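Local coordinates for protein adhesin LabA (Helicobacter pylori, PDB 6GMM) that probably acts as a lectin-like bacterial adhesin of the SabA type, binding LacdiNAc-bearing glycans of the gastric mucosa, at residues Asn240-Ile254 with Arg303-Pro315. Sequence-based numbering, arbitrary orientation.
Sequences NEISAIQDMIKNAAI and RAQAVVKDFERIP
The Asn251 amide lies between Arg303 and Asp310 and bonds to both. Its OD1 accepts from Arg303 NH2 at 2.8 Å, with the donor nearly on the C=O axis of Asn251 and the oxygen in the plane of the guanidinium. Its ND2 gives to the syn lone pair of Asp310 OD2, also at 2.8 Å, with amide and carboxylate only 16° apart. A water links ND2 to Asp310 OD1, so both oxygens of this carboxylate are engaged. Ile254 CD1 sits 3.4 Å above the guanidinium plane of Arg303, over its centre. Arg303 bends at chi2 (-56°), which lays its chain alongside Ile254, while its NE pairs with Glu299. Helices 239-264 and 287-311 pack antiparallel here, with Asn251 and Asp310 as knobs into holes. On the side that faces helix 57-76, Met248 bends at chi3, and its SD meets the edge of the Phe311 ring, 3.8 Å from CD1, in a Met-aromatic contact. Leu64 of that helix touches both residues. Past the end of helix 287-311, Arg313 reaches across to helix 239-264, where NH1 forms a salt bridge with Asp247 OD2 at 3.0 Å, the two side chains crossing at about a right angle. Its bonds to Ser243 OG are weak. Asn240 ND2 reaches Arg313 O at 3.1 Å, from above the carbonyl plane.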
ATOM      1  N   ASN A 240     -17.630 -10.132   2.524  1.00 26.68           N
ATOM      2  CA  ASN A 240     -16.471 -10.093   1.621  1.00 26.15           C
ATOM      3  C   ASN A 240     -16.029  -8.654   1.348  1.00 29.03           C
ATOM      4  O   ASN A 240     -14.862  -8.351   1.512  1.00 29.50           O
ATOM      5  CB  ASN A 240     -16.801 -10.829   0.320  1.00 27.56           C
ATOM      6  CG  ASN A 240     -15.730 -10.765  -0.730  1.00 37.01           C
ATOM      7  OD1 ASN A 240     -14.828 -11.594  -0.756  1.00 27.29           O
ATOM      8  ND2 ASN A 240     -15.809  -9.781  -1.618  1.00 26.76           N
ATOM      9  N   GLU A 241     -16.973  -7.776   0.980  1.00 26.17           N
ATOM     10  CA  GLU A 241     -16.735  -6.373   0.646  1.00 24.55           C
ATOM     11  C   GLU A 241     -16.247  -5.567   1.832  1.00 27.21           C
ATOM     12  O   GLU A 241     -15.307  -4.800   1.680  1.00 23.89           O
ATOM     13  CB  GLU A 241     -17.950  -5.734  -0.022  1.00 25.46           C
ATOM     14  CG  GLU A 241     -18.289  -6.349  -1.374  1.00 33.20           C
ATOM     15  CD  GLU A 241     -18.785  -7.788  -1.366  1.00 50.53           C
ATOM     16  OE1 GLU A 241     -19.447  -8.198  -0.384  1.00 31.14           O
ATOM     17  OE2 GLU A 241     -18.479  -8.517  -2.337  1.00 44.17           O
ATOM     18  N   ILE A 242     -16.828  -5.782   3.023  1.00 25.29           N
ATOM     19  CA  ILE A 242     -16.364  -5.137   4.265  1.00 24.00           C
ATOM     20  C   ILE A 242     -14.905  -5.598   4.526  1.00 27.53           C
ATOM     21  O   ILE A 242     -14.040  -4.770   4.790  1.00 25.81           O
ATOM     22  CB  ILE A 242     -17.303  -5.512   5.446  1.00 27.27           C
ATOM     23  CG1 ILE A 242     -18.702  -4.852   5.290  1.00 27.33           C
ATOM     24  CG2 ILE A 242     -16.670  -5.214   6.816  1.00 26.91           C
ATOM     25  CD1 ILE A 242     -19.797  -5.558   6.074  1.00 33.25           C
ATOM     26  N   SER A 243     -14.645  -6.913   4.421  1.00 24.40           N
ATOM     27  CA  SER A 243     -13.316  -7.446   4.682  1.00 24.38           C
ATOM     28  C   SER A 243     -12.258  -6.827   3.751  1.00 25.60           C
ATOM     29  O   SER A 243     -11.247  -6.305   4.248  1.00 22.19           O
ATOM     30  CB  SER A 243     -13.303  -8.971   4.624  1.00 29.71           C
ATOM     31  OG  SER A 243     -12.026  -9.473   4.994  1.00 41.56           O
ATOM     32  N   ALA A 244     -12.544  -6.812   2.420  1.00 21.14           N
ATOM     33  CA  ALA A 244     -11.645  -6.252   1.406  1.00 19.88           C
ATOM     34  C   ALA A 244     -11.369  -4.791   1.686  1.00 22.36           C
ATOM     35  O   ALA A 244     -10.238  -4.353   1.548  1.00 22.75           O
ATOM     36  CB  ALA A 244     -12.262  -6.395   0.030  1.00 20.65           C
ATOM     37  N   ILE A 245     -12.379  -4.046   2.118  1.00 18.13           N
ATOM     38  CA  ILE A 245     -12.207  -2.617   2.344  1.00 17.66           C
ATOM     39  C   ILE A 245     -11.392  -2.350   3.600  1.00 19.62           C
ATOM     40  O   ILE A 245     -10.556  -1.446   3.592  1.00 17.47           O
ATOM     41  CB  ILE A 245     -13.561  -1.854   2.309  1.00 19.35           C
ATOM     42  CG1 ILE A 245     -14.249  -2.025   0.913  1.00 19.47           C
ATOM     43  CG2 ILE A 245     -13.324  -0.373   2.640  1.00 18.68           C
ATOM     44  CD1 ILE A 245     -15.730  -1.430   0.798  1.00 18.34           C
ATOM     45  N   GLN A 246     -11.622  -3.135   4.666  1.00 19.12           N
ATOM     46  CA  GLN A 246     -10.872  -3.013   5.926  1.00 19.71           C
ATOM     47  C   GLN A 246      -9.392  -3.190   5.706  1.00 24.56           C
ATOM     48  O   GLN A 246      -8.606  -2.387   6.218  1.00 26.90           O
ATOM     49  CB  GLN A 246     -11.371  -4.018   6.977  1.00 21.45           C
ATOM     50  CG  GLN A 246     -12.778  -3.661   7.508  1.00 20.93           C
ATOM     51  CD  GLN A 246     -12.784  -2.594   8.583  1.00 41.44           C
ATOM     52  OE1 GLN A 246     -13.287  -2.838   9.692  1.00 32.01           O
ATOM     53  NE2 GLN A 246     -12.321  -1.353   8.260  1.00 29.49           N
ATOM     54  N   ASP A 247      -9.007  -4.201   4.896  1.00 19.85           N
ATOM     55  CA  ASP A 247      -7.603  -4.494   4.571  1.00 18.84           C
ATOM     56  C   ASP A 247      -7.025  -3.370   3.675  1.00 24.26           C
ATOM     57  O   ASP A 247      -5.863  -2.993   3.830  1.00 24.10           O
ATOM     58  CB  ASP A 247      -7.542  -5.836   3.851  1.00 21.01           C
ATOM     59  CG  ASP A 247      -7.811  -7.055   4.721  1.00 32.54           C
ATOM     60  OD1 ASP A 247      -7.478  -7.015   5.939  1.00 31.25           O
ATOM     61  OD2 ASP A 247      -8.223  -8.098   4.161  1.00 39.10           O
ATOM     62  N   MET A 248      -7.854  -2.813   2.756  1.00 21.22           N
ATOM     63  CA  MET A 248      -7.466  -1.703   1.880  1.00 20.62           C
ATOM     64  C   MET A 248      -7.057  -0.500   2.755  1.00 24.61           C
ATOM     65  O   MET A 248      -6.010   0.094   2.542  1.00 23.54           O
ATOM     66  CB  MET A 248      -8.645  -1.303   0.994  1.00 22.34           C
ATOM     67  CG  MET A 248      -8.767  -2.119  -0.263  1.00 27.07           C
ATOM     68  SD  MET A 248     -10.228  -1.651  -1.211  1.00 32.13           S
ATOM     69  CE  MET A 248      -9.662  -0.165  -1.909  1.00 29.71           C
ATOM     70  N   ILE A 249      -7.862  -0.197   3.777  1.00 21.67           N
ATOM     71  CA  ILE A 249      -7.616   0.889   4.731  1.00 20.67           C
ATOM     72  C   ILE A 249      -6.318   0.605   5.532  1.00 24.49           C
ATOM     73  O   ILE A 249      -5.487   1.508   5.700  1.00 21.78           O
ATOM     74  CB  ILE A 249      -8.867   1.015   5.657  1.00 22.79           C
ATOM     75  CG1 ILE A 249     -10.055   1.642   4.896  1.00 21.70           C
ATOM     76  CG2 ILE A 249      -8.551   1.773   6.972  1.00 22.75           C
ATOM     77  CD1 ILE A 249     -11.497   1.377   5.551  1.00 19.51           C
ATOM     78  N   LYS A 250      -6.174  -0.654   6.024  1.00 22.29           N
ATOM     79  CA  LYS A 250      -5.045  -1.074   6.835  1.00 23.04           C
ATOM     80  C   LYS A 250      -3.725  -0.934   6.053  1.00 24.98           C
ATOM     81  O   LYS A 250      -2.790  -0.286   6.534  1.00 24.43           O
ATOM     82  CB  LYS A 250      -5.291  -2.481   7.423  1.00 28.06           C
ATOM     83  CG  LYS A 250      -4.018  -3.215   7.851  1.00 53.94           C
ATOM     84  CD  LYS A 250      -4.313  -4.511   8.611  1.00 74.80           C
ATOM     85  CE  LYS A 250      -3.048  -5.246   9.016  1.00 91.99           C
ATOM     86  NZ  LYS A 250      -3.289  -6.217  10.122  1.00102.14           N
ATOM     87  N   ASN A 251      -3.698  -1.446   4.819  1.00 20.49           N
ATOM     88  CA  ASN A 251      -2.543  -1.363   3.926  1.00 19.46           C
ATOM     89  C   ASN A 251      -2.220   0.084   3.504  1.00 23.88           C
ATOM     90  O   ASN A 251      -1.081   0.500   3.649  1.00 24.43           O
ATOM     91  CB  ASN A 251      -2.717  -2.298   2.728  1.00 20.49           C
ATOM     92  CG  ASN A 251      -2.453  -3.758   3.056  1.00 37.27           C
ATOM     93  OD1 ASN A 251      -1.405  -4.120   3.582  1.00 34.97           O
ATOM     94  ND2 ASN A 251      -3.383  -4.646   2.733  1.00 21.59           N
ATOM     95  N   ALA A 252      -3.197   0.865   3.037  1.00 20.99           N
ATOM     96  CA  ALA A 252      -2.946   2.281   2.672  1.00 21.46           C
ATOM     97  C   ALA A 252      -2.451   3.115   3.902  1.00 24.48           C
ATOM     98  O   ALA A 252      -1.718   4.081   3.715  1.00 22.54           O
ATOM     99  CB  ALA A 252      -4.215   2.919   2.110  1.00 22.54           C
ATOM    100  N   ALA A 253      -2.891   2.758   5.137  1.00 20.13           N
ATOM    101  CA  ALA A 253      -2.479   3.454   6.366  1.00 19.91           C
ATOM    102  C   ALA A 253      -1.013   3.157   6.637  1.00 21.98           C
ATOM    103  O   ALA A 253      -0.268   4.059   7.027  1.00 21.05           O
ATOM    104  CB  ALA A 253      -3.333   3.024   7.555  1.00 20.41           C
ATOM    105  N   ILE A 254      -0.583   1.909   6.350  1.00 18.40           N
ATOM    106  CA  ILE A 254       0.830   1.513   6.491  1.00 17.54           C
ATOM    107  C   ILE A 254       1.675   2.379   5.518  1.00 20.25           C
ATOM    108  O   ILE A 254       2.669   2.970   5.949  1.00 19.62           O
ATOM    109  CB  ILE A 254       1.059  -0.026   6.354  1.00 19.18           C
ATOM    110  CG1 ILE A 254       0.351  -0.789   7.515  1.00 20.22           C
ATOM    111  CG2 ILE A 254       2.581  -0.362   6.348  1.00 20.02           C
ATOM    112  CD1 ILE A 254       0.506  -2.466   7.520  1.00 17.39           C
ATOM    113  N   ARG A 303       2.623  -2.043  -0.116  1.00 18.03           N
ATOM    114  CA  ARG A 303       1.290  -1.664   0.360  1.00 18.28           C
ATOM    115  C   ARG A 303       0.350  -1.189  -0.739  1.00 19.95           C
ATOM    116  O   ARG A 303      -0.780  -1.666  -0.771  1.00 19.43           O
ATOM    117  CB  ARG A 303       1.388  -0.647   1.505  1.00 16.72           C
ATOM    118  CG  ARG A 303       2.163  -1.198   2.708  1.00 16.58           C
ATOM    119  CD  ARG A 303       1.581  -2.497   3.235  1.00 22.30           C
ATOM    120  NE  ARG A 303       2.511  -3.138   4.163  1.00 34.39           N
ATOM    121  CZ  ARG A 303       2.211  -4.166   4.947  1.00 47.28           C
ATOM    122  NH1 ARG A 303       3.122  -4.667   5.771  1.00 32.26           N
ATOM    123  NH2 ARG A 303       0.988  -4.684   4.936  1.00 35.55           N
ATOM    124  N   ALA A 304       0.801  -0.298  -1.659  1.00 17.42           N
ATOM    125  CA  ALA A 304      -0.044   0.176  -2.785  1.00 17.21           C
ATOM    126  C   ALA A 304      -0.502  -1.036  -3.619  1.00 20.70           C
ATOM    127  O   ALA A 304      -1.672  -1.162  -3.930  1.00 20.88           O
ATOM    128  CB  ALA A 304       0.726   1.150  -3.662  1.00 17.90           C
ATOM    129  N   GLN A 305       0.395  -1.938  -3.952  1.00 18.84           N
ATOM    130  CA  GLN A 305       0.027  -3.162  -4.676  1.00 19.04           C
ATOM    131  C   GLN A 305      -0.959  -4.035  -3.849  1.00 21.39           C
ATOM    132  O   GLN A 305      -1.909  -4.581  -4.426  1.00 21.48           O
ATOM    133  CB  GLN A 305       1.304  -3.963  -5.068  1.00 20.21           C
ATOM    134  CG  GLN A 305       1.031  -5.235  -5.896  1.00 32.73           C
ATOM    135  CD  GLN A 305       0.234  -5.047  -7.177  1.00 45.12           C
ATOM    136  OE1 GLN A 305       0.237  -3.986  -7.817  1.00 34.57           O
ATOM    137  NE2 GLN A 305      -0.409  -6.117  -7.620  1.00 37.94           N
ATOM    138  N   ALA A 306      -0.765  -4.135  -2.500  1.00 17.23           N
ATOM    139  CA  ALA A 306      -1.649  -4.959  -1.658  1.00 17.18           C
ATOM    140  C   ALA A 306      -3.069  -4.412  -1.642  1.00 19.79           C
ATOM    141  O   ALA A 306      -4.042  -5.176  -1.535  1.00 17.59           O
ATOM    142  CB  ALA A 306      -1.107  -5.056  -0.249  1.00 17.21           C
ATOM    143  N   VAL A 307      -3.183  -3.082  -1.761  1.00 17.30           N
ATOM    144  CA  VAL A 307      -4.475  -2.395  -1.825  1.00 17.16           C
ATOM    145  C   VAL A 307      -5.186  -2.880  -3.106  1.00 20.28           C
ATOM    146  O   VAL A 307      -6.382  -3.149  -3.027  1.00 17.74           O
ATOM    147  CB  VAL A 307      -4.340  -0.855  -1.766  1.00 17.88           C
ATOM    148  CG1 VAL A 307      -5.670  -0.164  -2.143  1.00 17.29           C
ATOM    149  CG2 VAL A 307      -3.835  -0.396  -0.383  1.00 16.61           C
ATOM    150  N   VAL A 308      -4.441  -3.029  -4.246  1.00 17.75           N
ATOM    151  CA  VAL A 308      -4.996  -3.507  -5.530  1.00 18.98           C
ATOM    152  C   VAL A 308      -5.563  -4.902  -5.320  1.00 25.60           C
ATOM    153  O   VAL A 308      -6.723  -5.162  -5.639  1.00 25.98           O
ATOM    154  CB  VAL A 308      -3.987  -3.505  -6.717  1.00 21.88           C
ATOM    155  CG1 VAL A 308      -4.632  -4.040  -7.994  1.00 22.24           C
ATOM    156  CG2 VAL A 308      -3.386  -2.131  -6.957  1.00 21.15           C
ATOM    157  N   LYS A 309      -4.749  -5.763  -4.718  1.00 24.36           N
ATOM    158  CA  LYS A 309      -5.057  -7.157  -4.453  1.00 26.03           C
ATOM    159  C   LYS A 309      -6.247  -7.341  -3.533  1.00 32.38           C
ATOM    160  O   LYS A 309      -7.035  -8.245  -3.793  1.00 33.61           O
ATOM    161  CB  LYS A 309      -3.814  -7.899  -3.952  1.00 27.33           C
ATOM    162  CG  LYS A 309      -2.668  -7.929  -4.992  1.00 37.00           C
ATOM    163  CD  LYS A 309      -3.074  -8.327  -6.429  1.00 40.81           C
ATOM    164  CE  LYS A 309      -3.311  -9.802  -6.640  1.00 54.06           C
ATOM    165  NZ  LYS A 309      -3.588 -10.109  -8.073  1.00 69.55           N
ATOM    166  N   ASP A 310      -6.415  -6.462  -2.511  1.00 28.06           N
ATOM    167  CA  ASP A 310      -7.584  -6.492  -1.604  1.00 28.39           C
ATOM    168  C   ASP A 310      -8.858  -6.089  -2.383  1.00 29.31           C
ATOM    169  O   ASP A 310      -9.885  -6.788  -2.325  1.00 27.75           O
ATOM    170  CB  ASP A 310      -7.389  -5.546  -0.409  1.00 29.78           C
ATOM    171  CG  ASP A 310      -6.236  -5.870   0.508  1.00 47.18           C
ATOM    172  OD1 ASP A 310      -5.978  -7.082   0.746  1.00 50.07           O
ATOM    173  OD2 ASP A 310      -5.614  -4.917   1.032  1.00 53.31           O
ATOM    174  N   PHE A 311      -8.758  -4.980  -3.149  1.00 23.87           N
ATOM    175  CA  PHE A 311      -9.835  -4.469  -3.979  1.00 23.42           C
ATOM    176  C   PHE A 311     -10.365  -5.519  -4.982  1.00 27.69           C
ATOM    177  O   PHE A 311     -11.568  -5.571  -5.240  1.00 29.25           O
ATOM    178  CB  PHE A 311      -9.404  -3.192  -4.719  1.00 24.79           C
ATOM    179  CG  PHE A 311     -10.566  -2.589  -5.481  1.00 27.63           C
ATOM    180  CD1 PHE A 311     -11.532  -1.841  -4.824  1.00 29.83           C
ATOM    181  CD2 PHE A 311     -10.749  -2.862  -6.831  1.00 30.27           C
ATOM    182  CE1 PHE A 311     -12.634  -1.336  -5.513  1.00 31.92           C
ATOM    183  CE2 PHE A 311     -11.845  -2.352  -7.523  1.00 33.86           C
ATOM    184  CZ  PHE A 311     -12.781  -1.594  -6.863  1.00 32.02           C
ATOM    185  N   GLU A 312      -9.495  -6.372  -5.498  1.00 23.27           N
ATOM    186  CA  GLU A 312      -9.871  -7.373  -6.495  1.00 25.09           C
ATOM    187  C   GLU A 312     -10.589  -8.576  -5.902  1.00 30.58           C
ATOM    188  O   GLU A 312     -11.055  -9.421  -6.669  1.00 31.28           O
ATOM    189  CB  GLU A 312      -8.668  -7.798  -7.353  1.00 27.35           C
ATOM    190  CG  GLU A 312      -8.264  -6.748  -8.376  1.00 38.09           C
ATOM    191  CD  GLU A 312      -7.043  -7.075  -9.217  1.00 57.57           C
ATOM    192  OE1 GLU A 312      -6.554  -8.229  -9.166  1.00 37.47           O
ATOM    193  OE2 GLU A 312      -6.598  -6.173  -9.964  1.00 57.14           O
ATOM    194  N   ARG A 313     -10.750  -8.625  -4.550  1.00 27.50           N
ATOM    195  CA  ARG A 313     -11.554  -9.673  -3.899  1.00 28.40           C
ATOM    196  C   ARG A 313     -13.028  -9.342  -4.120  1.00 35.35           C
ATOM    197  O   ARG A 313     -13.880 -10.225  -4.012  1.00 38.16           O
ATOM    198  CB  ARG A 313     -11.288  -9.764  -2.398  1.00 25.22           C
ATOM    199  CG  ARG A 313      -9.885 -10.196  -2.038  1.00 33.15           C
ATOM    200  CD  ARG A 313      -9.633  -9.954  -0.566  1.00 34.80           C
ATOM    201  NE  ARG A 313     -10.694 -10.548   0.243  1.00 42.41           N
ATOM    202  CZ  ARG A 313     -10.809 -10.407   1.557  1.00 52.82           C
ATOM    203  NH1 ARG A 313      -9.915  -9.698   2.235  1.00 35.36           N
ATOM    204  NH2 ARG A 313     -11.803 -10.993   2.206  1.00 39.78           N
ATOM    205  N   ILE A 314     -13.325  -8.053  -4.406  1.00 30.74           N
ATOM    206  CA  ILE A 314     -14.666  -7.536  -4.685  1.00 30.68           C
ATOM    207  C   ILE A 314     -15.045  -7.986  -6.113  1.00 36.67           C
ATOM    208  O   ILE A 314     -14.272  -7.728  -7.045  1.00 35.53           O
ATOM    209  CB  ILE A 314     -14.736  -5.979  -4.523  1.00 31.90           C
ATOM    210  CG1 ILE A 314     -14.225  -5.528  -3.113  1.00 30.82           C
ATOM    211  CG2 ILE A 314     -16.131  -5.436  -4.875  1.00 30.47           C
ATOM    212  CD1 ILE A 314     -14.548  -4.076  -2.658  1.00 33.94           C
ATOM    213  N   PRO A 315     -16.219  -8.643  -6.313  1.00 35.16           N
ATOM    214  CA  PRO A 315     -16.572  -9.108  -7.667  1.00 36.32           C
ATOM    215  C   PRO A 315     -16.746  -7.973  -8.660  1.00 39.36           C
ATOM    216  O   PRO A 315     -17.328  -6.943  -8.335  1.00 38.13           O
ATOM    217  CB  PRO A 315     -17.874  -9.893  -7.470  1.00 38.81           C
ATOM    218  CG  PRO A 315     -18.328  -9.580  -6.139  1.00 41.58           C
ATOM    219  CD  PRO A 315     -17.222  -9.065  -5.318  1.00 35.23           C
TER
HETATM  220  O   HOH W   1      -4.269  -7.680   2.764  1.00 25.74           O